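PDB 2R31: ATP12 ATPase from Paracoccus denitrificans, which probably acts as a chaperone in the assembly of the F1-ATPase. Local coordinates for residues L102-D107 and L135-G140; L131-L135 and V150-L154. All coordinates share one frame; numbering follows the deposited sequence.

Contact 1. Residues L102-D107 and L135-G140; sequences LSYRAD and LRITHG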
ATOM      1  N   LEU A 102     -14.823  -0.283   6.356  1.00  7.24           N
ATOM      2  CA  LEU A 102     -15.977   0.486   5.919  0.58  7.86           C
ATOM      3  C   LEU A 102     -17.298  -0.229   6.227  1.00  8.43           C
ATOM      4  O   LEU A 102     -18.372   0.418   6.159  1.00 10.14           O
ATOM      5  CB  LEU A 102     -15.923   0.827   4.454  0.58  8.03           C
ATOM      6  CG  LEU A 102     -14.656   1.462   3.908  0.58  8.72           C
ATOM      7  CD1 LEU A 102     -14.944   2.012   2.509  0.58 11.81           C
ATOM      8  CD2 LEU A 102     -14.093   2.581   4.793  0.58  9.72           C
ATOM      9  N   SER A 103     -17.253  -1.526   6.508  1.00  8.51           N
ATOM     10  CA  SER A 103     -18.456  -2.315   6.849  1.00 10.24           C
ATOM     11  C   SER A 103     -18.796  -2.252   8.318  1.00 10.40           C
ATOM     12  O   SER A 103     -19.953  -2.502   8.669  1.00 12.71           O
ATOM     13  CB  SER A 103     -18.258  -3.810   6.521  1.00 11.47           C
ATOM     14  OG  SER A 103     -18.243  -4.055   5.143  1.00 13.66           O
ATOM     15  N   TYR A 104     -17.869  -1.952   9.196  1.00 11.75           N
ATOM     16  CA  TYR A 104     -18.046  -2.134  10.653  1.00 12.81           C
ATOM     17  C   TYR A 104     -18.276  -0.782  11.299  1.00 13.50           C
ATOM     18  O   TYR A 104     -17.330  -0.123  11.796  1.00 18.74           O
ATOM     19  CB  TYR A 104     -16.845  -2.963  11.248  1.00 15.27           C
ATOM     20  CG  TYR A 104     -17.134  -4.371  10.786  1.00 13.45           C
ATOM     21  CD1 TYR A 104     -18.028  -5.159  11.513  1.00 16.39           C
ATOM     22  CD2 TYR A 104     -16.591  -4.910   9.653  1.00 15.98           C
ATOM     23  CE1 TYR A 104     -18.353  -6.445  11.131  1.00 16.62           C
ATOM     24  CE2 TYR A 104     -16.890  -6.179   9.240  1.00 16.23           C
ATOM     25  CZ  TYR A 104     -17.770  -6.959   9.983  1.00 16.08           C
ATOM     26  OH  TYR A 104     -18.086  -8.256   9.574  1.00 17.25           O
ATOM     27  N   ARG A 105     -19.510  -0.322  11.304  1.00 14.34           N
ATOM     28  CA  ARG A 105     -19.886   1.028  11.788  1.00 16.00           C
ATOM     29  C   ARG A 105     -20.028   1.006  13.286  1.00 15.41           C
ATOM     30  O   ARG A 105     -20.266  -0.057  13.891  1.00 14.33           O
ATOM     31  CB  ARG A 105     -21.212   1.463  11.117  1.00 16.68           C
ATOM     32  CG  ARG A 105     -21.328   1.400   9.608  1.00 14.33           C
ATOM     33  CD  ARG A 105     -20.405   2.312   8.891  1.00 11.70           C
ATOM     34  NE  ARG A 105     -20.213   2.170   7.458  1.00 10.65           N
ATOM     35  CZ  ARG A 105     -20.894   2.813   6.517  1.00 10.62           C
ATOM     36  NH1 ARG A 105     -21.856   3.650   6.867  1.00 11.74           N
ATOM     37  NH2 ARG A 105     -20.567   2.590   5.237  1.00 10.83           N
ATOM     38  N   ALA A 106     -19.879   2.154  13.917  1.00 16.90           N
ATOM     39  CA  ALA A 106     -20.355   2.324  15.290  1.00 15.37           C
ATOM     40  C   ALA A 106     -21.860   2.135  15.403  1.00 16.13           C
ATOM     41  O   ALA A 106     -22.694   2.339  14.508  1.00 17.35           O
ATOM     42  CB  ALA A 106     -19.957   3.714  15.751  1.00 19.59           C
ATOM     43  N   ASP A 107     -22.275   1.844  16.582  1.00 15.91           N
ATOM     44  CA  ASP A 107     -23.711   1.985  16.814  1.00 18.05           C
ATOM     45  C   ASP A 107     -24.031   3.213  17.678  1.00 17.57           C
ATOM     46  O   ASP A 107     -25.212   3.398  17.927  1.00 19.60           O
ATOM     47  CB  ASP A 107     -24.265   0.652  17.311  1.00 20.07           C
ATOM     48  CG  ASP A 107     -23.806   0.286  18.694  1.00 20.86           C
ATOM     49  OD1 ASP A 107     -23.084   1.057  19.328  1.00 24.29           O
ATOM     50  OD2 ASP A 107     -24.173  -0.827  19.075  1.00 24.15           O
ATOM     51  N   LEU A 135     -20.825  -4.193  -0.676  1.00 10.71           N
ATOM     52  CA  LEU A 135     -20.640  -4.722   0.667  1.00 10.97           C
ATOM     53  C   LEU A 135     -21.838  -4.378   1.540  1.00 11.66           C
ATOM     54  O   LEU A 135     -22.433  -3.332   1.427  1.00 16.83           O
ATOM     55  CB  LEU A 135     -19.429  -4.105   1.360  1.00 13.00           C
ATOM     56  CG  LEU A 135     -18.075  -4.513   0.830  1.00 15.11           C
ATOM     57  CD1 LEU A 135     -16.978  -3.865   1.647  1.00 21.36           C
ATOM     58  CD2 LEU A 135     -17.911  -6.055   0.868  1.00 14.61           C
ATOM     59  N   ARG A 136     -22.098  -5.304   2.452  1.00 10.76           N
ATOM     60  CA  ARG A 136     -23.054  -5.083   3.520  1.00 12.29           C
ATOM     61  C   ARG A 136     -22.347  -4.386   4.667  1.00 11.58           C
ATOM     62  O   ARG A 136     -21.156  -4.659   4.927  1.00 14.87           O
ATOM     63  CB  ARG A 136     -23.636  -6.422   3.942  1.00 13.13           C
ATOM     64  CG  ARG A 136     -24.412  -7.182   2.830  1.00 15.15           C
ATOM     65  CD  ARG A 136     -24.760  -8.584   3.277  1.00 15.45           C
ATOM     66  NE  ARG A 136     -25.481  -9.294   2.202  1.00 17.66           N
ATOM     67  CZ  ARG A 136     -25.559 -10.623   2.164  1.00 16.93           C
ATOM     68  NH1 ARG A 136     -24.959 -11.344   3.124  1.00 19.52           N
ATOM     69  NH2 ARG A 136     -26.229 -11.217   1.186  1.00 20.82           N
ATOM     70  N   ILE A 137     -23.085  -3.498   5.324  1.00 11.61           N
ATOM     71  CA  ILE A 137     -22.584  -2.804   6.525  1.00 11.13           C
ATOM     72  C   ILE A 137     -23.351  -3.270   7.756  1.00 10.20           C
ATOM     73  O   ILE A 137     -24.414  -3.856   7.672  1.00 12.95           O
ATOM     74  CB  ILE A 137     -22.564  -1.272   6.373  1.00 13.65           C
ATOM     75  CG1 ILE A 137     -23.992  -0.732   6.553  1.00 16.09           C
ATOM     76  CG2 ILE A 137     -21.868  -0.865   5.069  1.00 17.26           C
ATOM     77  CD1 ILE A 137     -24.120   0.780   6.601  1.00 21.17           C
ATOM     78  N   THR A 138     -22.766  -3.028   8.903  1.00 10.23           N
ATOM     79  CA  THR A 138     -23.419  -3.285  10.166  1.00 10.56           C
ATOM     80  C   THR A 138     -22.939  -2.288  11.167  1.00 11.60           C
ATOM     81  O   THR A 138     -22.000  -1.524  10.899  1.00 12.11           O
ATOM     82  CB  THR A 138     -23.157  -4.756  10.625  1.00 11.34           C
ATOM     83  OG1 THR A 138     -24.080  -5.003  11.698  1.00 12.55           O
ATOM     84  CG2 THR A 138     -21.706  -5.022  11.007  1.00 12.45           C
ATOM     85  N   HIS A 139     -23.510  -2.322  12.367  0.69 11.69           N
ATOM     86  CA  HIS A 139     -23.387  -1.405  13.465  0.69 12.42           C
ATOM     87  C   HIS A 139     -23.047  -2.188  14.746  0.69 11.33           C
ATOM     88  O   HIS A 139     -23.679  -3.163  15.160  0.69 11.85           O
ATOM     89  CB  HIS A 139     -24.615  -0.499  13.625  0.69 13.02           C
ATOM     90  CG  HIS A 139     -25.026   0.182  12.368  0.69 12.61           C
ATOM     91  ND1 HIS A 139     -25.794  -0.424  11.406  0.69 12.76           N
ATOM     92  CD2 HIS A 139     -24.766   1.411  11.872  0.69 13.26           C
ATOM     93  CE1 HIS A 139     -25.996   0.390  10.389  0.69 14.03           C
ATOM     94  NE2 HIS A 139     -25.401   1.532  10.616  0.69 14.33           N
ATOM     95  N   GLY A 140     -22.017  -1.633  15.412  1.00 11.61           N
ATOM     96  CA  GLY A 140     -21.688  -2.287  16.678  1.00 11.74           C
ATOM     97  C   GLY A 140     -21.408  -3.751  16.544  1.00 10.63           C
ATOM     98  O   GLY A 140     -20.747  -4.180  15.585  1.00 12.04           O
TER
HETATM   99  O   HOH W   1     -19.369  -2.772  13.681  1.00 16.66           O
HETATM  100  O   HOH W   2     -25.262  -2.673  17.569  1.00 19.12           O
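Ile137 lays its CD1 over one face of the Arg105 guanidinium, 3.7 Å from NH1 and displaced toward the rim of the group, while the carbonyl of Leu102 lies at the edge. There NE and NH2 of Arg105 grip one atom side-on: NE to Leu102 O is 2.9 Å and nearly straight (165°), NH2 to the same oxygen longer and more bent. In the conformer described, the His139 ring receives Ala106 O at its edge, in plane, 3.5 Å from CD2. The bend at chi2 of Arg105 (-64°) turns the chain back toward Leu102, three residues earlier, and NH1 forms a salt bridge with Asp121 of helix 110-130. An alanine here is likely to leave Leu102 O without both of its side-chain donors, Asp121 without its salt-bridge mate and the CD1 of Ile137 without the flat group it packs on. The backbones pair as two short parallel strands through Thr138 N to Ser103 O, Arg105 N to Thr138 O (2.8 Å) and Gly140 N to Arg105 O. Ser103 OG extends the pairing by donating to Arg136 O at 3.0 Å, and on the face away from Arg105 and His139, Thr138 CG2 packs obliquely against the Tyr104 ring. The strands form a beta-alpha-beta unit with helix 110-130, whose Gln116 and Trp120 touch Arg105, while Leu102 reaches on to helix 179-186.

Contact 2. Residues L131-L135 and V150-L154; sequences LRAPL and VLLKL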
ATOM      1  N   LEU A 131     -16.983  -1.962  -9.266  1.00 11.08           N
ATOM      2  CA  LEU A 131     -16.498  -3.306  -9.069  1.00 11.46           C
ATOM      3  C   LEU A 131     -17.574  -4.343  -8.997  1.00 11.13           C
ATOM      4  O   LEU A 131     -17.277  -5.548  -8.892  1.00 12.97           O
ATOM      5  CB  LEU A 131     -15.615  -3.412  -7.828  1.00 11.67           C
ATOM      6  CG  LEU A 131     -14.458  -2.411  -7.713  1.00 12.89           C
ATOM      7  CD1 LEU A 131     -13.740  -2.625  -6.409  1.00 15.91           C
ATOM      8  CD2 LEU A 131     -13.585  -2.526  -8.925  1.00 21.34           C
ATOM      9  N   ARG A 132     -18.848  -3.941  -9.046  1.00 11.20           N
ATOM     10  CA  ARG A 132     -19.986  -4.857  -8.903  0.57 12.43           C
ATOM     11  C   ARG A 132     -19.821  -5.638  -7.602  1.00 11.16           C
ATOM     12  O   ARG A 132     -20.120  -6.837  -7.503  1.00 14.94           O
ATOM     13  CB  ARG A 132     -20.181  -5.737 -10.148  0.57 15.83           C
ATOM     14  CG  ARG A 132     -20.196  -5.003 -11.493  0.57 18.31           C
ATOM     15  CD  ARG A 132     -21.183  -3.885 -11.506  0.57 21.23           C
ATOM     16  NE  ARG A 132     -21.891  -3.740 -12.808  0.57 21.38           N
ATOM     17  CZ  ARG A 132     -22.395  -2.541 -13.132  0.57 22.29           C
ATOM     18  NH1 ARG A 132     -22.236  -1.554 -12.261  0.57 14.77           N
ATOM     19  NH2 ARG A 132     -23.040  -2.376 -14.279  0.57 24.49           N
ATOM     20  N   ALA A 133     -19.347  -4.969  -6.549  1.00  9.47           N
ATOM     21  CA  ALA A 133     -19.032  -5.578  -5.260  1.00  9.61           C
ATOM     22  C   ALA A 133     -19.669  -4.826  -4.117  1.00  9.09           C
ATOM     23  O   ALA A 133     -19.011  -4.142  -3.334  1.00 10.69           O
ATOM     24  CB  ALA A 133     -17.530  -5.677  -5.093  1.00 10.85           C
ATOM     25  N   PRO A 134     -21.002  -4.918  -4.005  1.00 10.00           N
ATOM     26  CA  PRO A 134     -21.736  -4.232  -2.916  1.00 10.98           C
ATOM     27  C   PRO A 134     -21.495  -4.903  -1.591  1.00 10.40           C
ATOM     28  O   PRO A 134     -21.957  -6.045  -1.291  1.00 11.84           O
ATOM     29  CB  PRO A 134     -23.231  -4.341  -3.364  1.00 12.52           C
ATOM     30  CG  PRO A 134     -23.268  -5.587  -4.189  1.00 12.82           C
ATOM     31  CD  PRO A 134     -21.956  -5.555  -4.934  1.00 10.60           C
ATOM     32  N   LEU A 135     -20.825  -4.193  -0.676  1.00 10.71           N
ATOM     33  CA  LEU A 135     -20.640  -4.722   0.667  1.00 10.97           C
ATOM     34  C   LEU A 135     -21.838  -4.378   1.540  1.00 11.66           C
ATOM     35  O   LEU A 135     -22.433  -3.332   1.427  1.00 16.83           O
ATOM     36  CB  LEU A 135     -19.429  -4.105   1.360  1.00 13.00           C
ATOM     37  CG  LEU A 135     -18.075  -4.513   0.830  1.00 15.11           C
ATOM     38  CD1 LEU A 135     -16.978  -3.865   1.647  1.00 21.36           C
ATOM     39  CD2 LEU A 135     -17.911  -6.055   0.868  1.00 14.61           C
ATOM     40  N   VAL A 150     -19.973 -11.540  -3.717  1.00  7.88           N
ATOM     41  CA  VAL A 150     -19.206 -10.294  -3.555  1.00  8.03           C
ATOM     42  C   VAL A 150     -17.791 -10.612  -3.108  1.00  8.16           C
ATOM     43  O   VAL A 150     -16.813 -10.028  -3.576  1.00  8.66           O
ATOM     44  CB  VAL A 150     -19.934  -9.340  -2.610  1.00  8.51           C
ATOM     45  CG1 VAL A 150     -19.041  -8.140  -2.226  1.00  9.86           C
ATOM     46  CG2 VAL A 150     -21.226  -8.866  -3.263  1.00 10.24           C
ATOM     47  N   LEU A 151     -17.655 -11.576  -2.173  1.00  8.08           N
ATOM     48  CA  LEU A 151     -16.302 -11.996  -1.743  1.00  8.98           C
ATOM     49  C   LEU A 151     -15.497 -12.542  -2.915  1.00  8.04           C
ATOM     50  O   LEU A 151     -14.317 -12.258  -3.065  1.00  8.48           O
ATOM     51  CB  LEU A 151     -16.398 -13.011  -0.595  1.00  9.54           C
ATOM     52  CG  LEU A 151     -17.010 -12.446   0.719  1.00 10.67           C
ATOM     53  CD1 LEU A 151     -17.092 -13.582   1.723  1.00 14.11           C
ATOM     54  CD2 LEU A 151     -16.226 -11.284   1.274  1.00 14.04           C
ATOM     55  N   LEU A 152     -16.143 -13.335  -3.780  0.69  7.83           N
ATOM     56  CA  LEU A 152     -15.533 -13.826  -5.003  0.69  8.35           C
ATOM     57  C   LEU A 152     -15.045 -12.652  -5.864  0.69  7.36           C
ATOM     58  O   LEU A 152     -13.898 -12.600  -6.345  0.69  7.03           O
ATOM     59  CB  LEU A 152     -16.508 -14.718  -5.787  0.69  9.01           C
ATOM     60  CG  LEU A 152     -16.169 -15.294  -7.144  0.69 11.24           C
ATOM     61  CD1 LEU A 152     -17.136 -16.423  -7.500  0.69 13.71           C
ATOM     62  CD2 LEU A 152     -16.247 -14.264  -8.283  0.69 11.40           C
ATOM     63  N   LYS A 153     -15.939 -11.711  -6.132  1.00  7.22           N
ATOM     64  CA  LYS A 153     -15.580 -10.599  -7.015  1.00  7.49           C
ATOM     65  C   LYS A 153     -14.382  -9.860  -6.488  1.00  7.02           C
ATOM     66  O   LYS A 153     -13.501  -9.445  -7.264  1.00  8.05           O
ATOM     67  CB  LYS A 153     -16.767  -9.676  -7.207  1.00 10.45           C
ATOM     68  CG  LYS A 153     -17.858 -10.344  -8.089  1.00 15.48           C
ATOM     69  CD  LYS A 153     -18.746  -9.458  -8.867  1.00 25.73           C
ATOM     70  CE  LYS A 153     -19.631 -10.273  -9.775  1.00 29.78           C
ATOM     71  NZ  LYS A 153     -21.101  -9.996  -9.836  1.00 43.58           N
ATOM     72  N   LEU A 154     -14.317  -9.649  -5.177  1.00  7.37           N
ATOM     73  CA  LEU A 154     -13.198  -8.896  -4.592  1.00  7.50           C
ATOM     74  C   LEU A 154     -11.912  -9.722  -4.643  1.00  6.91           C
ATOM     75  O   LEU A 154     -10.834  -9.177  -4.924  1.00  7.97           O
ATOM     76  CB  LEU A 154     -13.570  -8.454  -3.194  1.00  7.88           C
ATOM     77  CG  LEU A 154     -14.626  -7.346  -3.139  1.00  8.35           C
ATOM     78  CD1 LEU A 154     -15.151  -7.140  -1.736  1.00 10.05           C
ATOM     79  CD2 LEU A 154     -14.106  -6.027  -3.730  1.00 11.00           C
TER
HETATM   80  O   HOH W   3     -21.577  -9.079  -7.337  1.00 30.24           O
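Arg132 O is joined to Lys153 NZ through a water that donates to the carbonyl at 2.7 Å and accepts from the ammonium. The lysine also brushes this oxygen with its chain, CD lying 3.3 Å from Arg132 O, and the turn at chi4 (133°) swings NZ round to the water. This is the packing of a helix-to-strand connection on a following helix: residues 131-135 leave helix 110-130, with Arg132 at positive phi the first residue off it, and pass across one side of helix 148-159. No direct hydrogen bond crosses the contact; apart from the water, it is held by apolar side chains. Val150 points at the chain and forks over it, CG1 meeting the carbonyl carbon of Ala133 and CG2 lying 3.5 Å from Pro134 O and 3.8 Å from Pro134 CD. One turn later, Leu154 faces the same connection and also touches Leu179 and Leu183, which brings helix 179-186 against the contact. Leu135 CD2 rests on both helix residues at once, 3.9 Å from Val150 CG1 and from Leu154 CD1. On Leu154's other methyl, Ala133 CB lies 3.7 Å from Leu154 CD2.

Overall arrangement
Leu135 belongs to both contacts, whose centres lie about 16 Å apart: its CD1 faces Ser103 in contact 1, its CD2 the helix in contact 2. Along the sequence the segments alternate, so the chain from 131 to 140 is held first by helix 148-159, which comes later, and then by strand 104-105, which comes earlier. The pair thus illustrates how one continuous piece of chain can be fastened in succession to different partners. Ile180 of helix 179-186 also touches Leu135. A Tris molecule, probably from the crystallisation liquor, sits at the contact 1 end, hydrogen-bonded to His139; whether it marks a functional pocket is unknown.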